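MFP2b (Ascaris suum, PDB 2BJR) enhances the polymerization of major sperm protein (MSP) that drives the amoeboid motility of nematode sperm, and carries a bound zinc ion. Local coordinates at residues D219-E224 against I318-E323. Numbering follows the deposited sequence.
Sequences DTLPGE and IVDGKE
A beta hairpin with a two-residue loop, Asp320 and Gly321, closed by a type I' turn from Val319 to Lys322, links strands 313-319 and 322-329, and residues 219-221 of the loop ahead of strand 229-235 pack beside its turn end. Backbone and side chains share the work around Glu323. Its amide N gives a nearly straight bond to Asp219 O (2.9 Å, 169°), while its carboxylate OE1, carried on an extended chain, receives Asp219 N at 2.9 Å from above the carboxylate plane. Glu323 OE2 meanwhile pairs with Arg216, which would help fix the carboxylate and offset its negative charge. Thr220 sets OG1 anti to its backbone N (chi1 -168°), and this hydroxyl donates to Glu323 O at 2.7 Å within the carbonyl plane; Gln228 also bonds to OG1. Beyond, Lys322 bends at chi2 (-60°) and runs over Thr220 O, crossing Asp219 obliquely so that NZ meets the syn lone pair of OD1 at 2.6 Å, a salt bridge on the solvent side. The end of the buried Leu221 side chain lays CD2 against Lys322 CB (3.8 Å), and Leu221 opens a type II turn to Glu224. Backbone and side-chain hydrogen bonds thus dock a connecting loop onto a type I' beta hairpin of an antiparallel sheet.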
ATOM      1  N   ASP A 219       6.777 -11.233  25.517  1.00 23.72           N
ATOM      2  CA  ASP A 219       6.585 -12.486  26.276  1.00 24.22           C
ATOM      3  C   ASP A 219       5.390 -13.181  25.652  1.00 23.17           C
ATOM      4  O   ASP A 219       4.246 -12.905  26.004  1.00 23.59           O
ATOM      5  CB  ASP A 219       6.371 -12.145  27.749  1.00 24.32           C
ATOM      6  CG  ASP A 219       5.994 -13.338  28.616  1.00 28.71           C
ATOM      7  OD1 ASP A 219       6.140 -14.533  28.233  1.00 30.91           O
ATOM      8  OD2 ASP A 219       5.518 -13.126  29.755  1.00 32.06           O
ATOM      9  N   THR A 220       5.660 -14.016  24.647  1.00 23.51           N
ATOM     10  CA  THR A 220       4.623 -14.440  23.703  1.00 22.75           C
ATOM     11  C   THR A 220       4.179 -15.903  23.870  1.00 23.45           C
ATOM     12  O   THR A 220       4.554 -16.592  24.823  1.00 23.51           O
ATOM     13  CB  THR A 220       5.039 -14.092  22.254  1.00 22.36           C
ATOM     14  OG1 THR A 220       3.917 -14.246  21.370  1.00 22.16           O
ATOM     15  CG2 THR A 220       6.095 -15.041  21.694  1.00 21.68           C
ATOM     16  N   LEU A 221       3.326 -16.356  22.973  1.00 24.32           N
ATOM     17  CA  LEU A 221       2.788 -17.680  23.030  1.00 24.02           C
ATOM     18  C   LEU A 221       3.747 -18.754  22.523  1.00 23.29           C
ATOM     19  O   LEU A 221       4.658 -18.492  21.752  1.00 23.32           O
ATOM     20  CB  LEU A 221       1.509 -17.755  22.226  1.00 24.04           C
ATOM     21  CG  LEU A 221       0.351 -16.985  22.839  1.00 24.13           C
ATOM     22  CD1 LEU A 221      -0.759 -16.811  21.790  1.00 25.42           C
ATOM     23  CD2 LEU A 221      -0.174 -17.740  24.056  1.00 26.27           C
ATOM     24  N   PRO A 222       3.549 -19.980  22.990  1.00 23.89           N
ATOM     25  CA  PRO A 222       4.343 -21.118  22.500  1.00 24.50           C
ATOM     26  C   PRO A 222       4.307 -21.226  20.981  1.00 23.85           C
ATOM     27  O   PRO A 222       3.222 -21.154  20.348  1.00 25.31           O
ATOM     28  CB  PRO A 222       3.627 -22.341  23.126  1.00 25.33           C
ATOM     29  CG  PRO A 222       3.042 -21.837  24.371  1.00 23.42           C
ATOM     30  CD  PRO A 222       2.613 -20.391  24.049  1.00 24.48           C
ATOM     31  N   GLY A 223       5.492 -21.379  20.402  1.00 23.32           N
ATOM     32  CA  GLY A 223       5.667 -21.516  18.976  1.00 23.19           C
ATOM     33  C   GLY A 223       5.831 -20.206  18.225  1.00 22.88           C
ATOM     34  O   GLY A 223       6.060 -20.202  17.058  1.00 23.56           O
ATOM     35  N   GLU A 224       5.738 -19.084  18.901  1.00 22.83           N
ATOM     36  CA  GLU A 224       5.875 -17.807  18.236  1.00 23.11           C
ATOM     37  C   GLU A 224       7.213 -17.169  18.534  1.00 22.69           C
ATOM     38  O   GLU A 224       7.762 -17.291  19.646  1.00 23.45           O
ATOM     39  CB  GLU A 224       4.749 -16.886  18.697  1.00 22.81           C
ATOM     40  CG  GLU A 224       3.368 -17.420  18.397  1.00 22.79           C
ATOM     41  CD  GLU A 224       3.091 -17.565  16.916  1.00 23.89           C
ATOM     42  OE1 GLU A 224       3.529 -16.719  16.135  1.00 26.56           O
ATOM     43  OE2 GLU A 224       2.467 -18.557  16.527  1.00 23.65           O
ATOM     44  N   ILE A 318      -3.562  -9.750  24.644  1.00 22.17           N
ATOM     45  CA  ILE A 318      -3.132 -10.578  25.761  1.00 23.85           C
ATOM     46  C   ILE A 318      -3.984 -11.841  25.789  1.00 24.82           C
ATOM     47  O   ILE A 318      -5.184 -11.763  26.024  1.00 25.01           O
ATOM     48  CB  ILE A 318      -3.300  -9.829  27.106  1.00 24.39           C
ATOM     49  CG1 ILE A 318      -2.564  -8.497  27.086  1.00 25.77           C
ATOM     50  CG2 ILE A 318      -2.835 -10.699  28.262  1.00 24.90           C
ATOM     51  CD1 ILE A 318      -1.091  -8.596  26.766  1.00 28.78           C
ATOM     52  N   VAL A 319      -3.365 -12.979  25.515  1.00 25.96           N
ATOM     53  CA  VAL A 319      -4.019 -14.271  25.404  1.00 28.76           C
ATOM     54  C   VAL A 319      -3.257 -15.271  26.276  1.00 29.85           C
ATOM     55  O   VAL A 319      -2.047 -15.490  26.086  1.00 29.76           O
ATOM     56  CB  VAL A 319      -3.987 -14.767  23.939  1.00 28.73           C
ATOM     57  CG1 VAL A 319      -4.537 -16.225  23.808  1.00 30.52           C
ATOM     58  CG2 VAL A 319      -4.749 -13.856  23.086  1.00 30.89           C
ATOM     59  N   ASP A 320      -3.942 -15.867  27.251  1.00 31.89           N
ATOM     60  CA  ASP A 320      -3.294 -16.819  28.143  1.00 33.13           C
ATOM     61  C   ASP A 320      -2.169 -16.098  28.889  1.00 32.12           C
ATOM     62  O   ASP A 320      -1.124 -16.670  29.140  1.00 33.46           O
ATOM     63  CB  ASP A 320      -2.713 -18.017  27.353  1.00 34.91           C
ATOM     64  CG  ASP A 320      -3.795 -18.941  26.758  1.00 39.20           C
ATOM     65  OD1 ASP A 320      -4.981 -18.847  27.178  1.00 42.14           O
ATOM     66  OD2 ASP A 320      -3.532 -19.793  25.855  1.00 44.53           O
ATOM     67  N   GLY A 321      -2.361 -14.833  29.218  1.00 31.31           N
ATOM     68  CA  GLY A 321      -1.323 -14.048  29.873  1.00 30.36           C
ATOM     69  C   GLY A 321      -0.102 -13.668  29.031  1.00 29.35           C
ATOM     70  O   GLY A 321       0.825 -13.053  29.534  1.00 30.77           O
ATOM     71  N   LYS A 322      -0.122 -13.980  27.737  1.00 27.81           N
ATOM     72  CA  LYS A 322       1.003 -13.712  26.837  1.00 25.72           C
ATOM     73  C   LYS A 322       0.626 -12.657  25.796  1.00 24.75           C
ATOM     74  O   LYS A 322      -0.548 -12.490  25.459  1.00 23.71           O
ATOM     75  CB  LYS A 322       1.387 -14.998  26.115  1.00 26.58           C
ATOM     76  CG  LYS A 322       1.831 -16.141  27.053  1.00 27.19           C
ATOM     77  CD  LYS A 322       3.050 -15.714  27.877  1.00 29.30           C
ATOM     78  CE  LYS A 322       3.626 -16.877  28.698  1.00 32.23           C
ATOM     79  NZ  LYS A 322       4.832 -16.468  29.453  1.00 34.50           N
ATOM     80  N   GLU A 323       1.644 -11.976  25.304  1.00 22.78           N
ATOM     81  CA  GLU A 323       1.534 -10.911  24.313  1.00 21.59           C
ATOM     82  C   GLU A 323       1.678 -11.487  22.912  1.00 20.16           C
ATOM     83  O   GLU A 323       2.576 -12.271  22.687  1.00 20.68           O
ATOM     84  CB  GLU A 323       2.651  -9.928  24.531  1.00 21.41           C
ATOM     85  CG  GLU A 323       2.562  -9.188  25.862  1.00 23.52           C
ATOM     86  CD  GLU A 323       3.874  -8.626  26.341  1.00 26.16           C
ATOM     87  OE1 GLU A 323       4.931  -9.013  25.826  1.00 24.14           O
ATOM     88  OE2 GLU A 323       3.824  -7.770  27.254  1.00 26.93           O
TER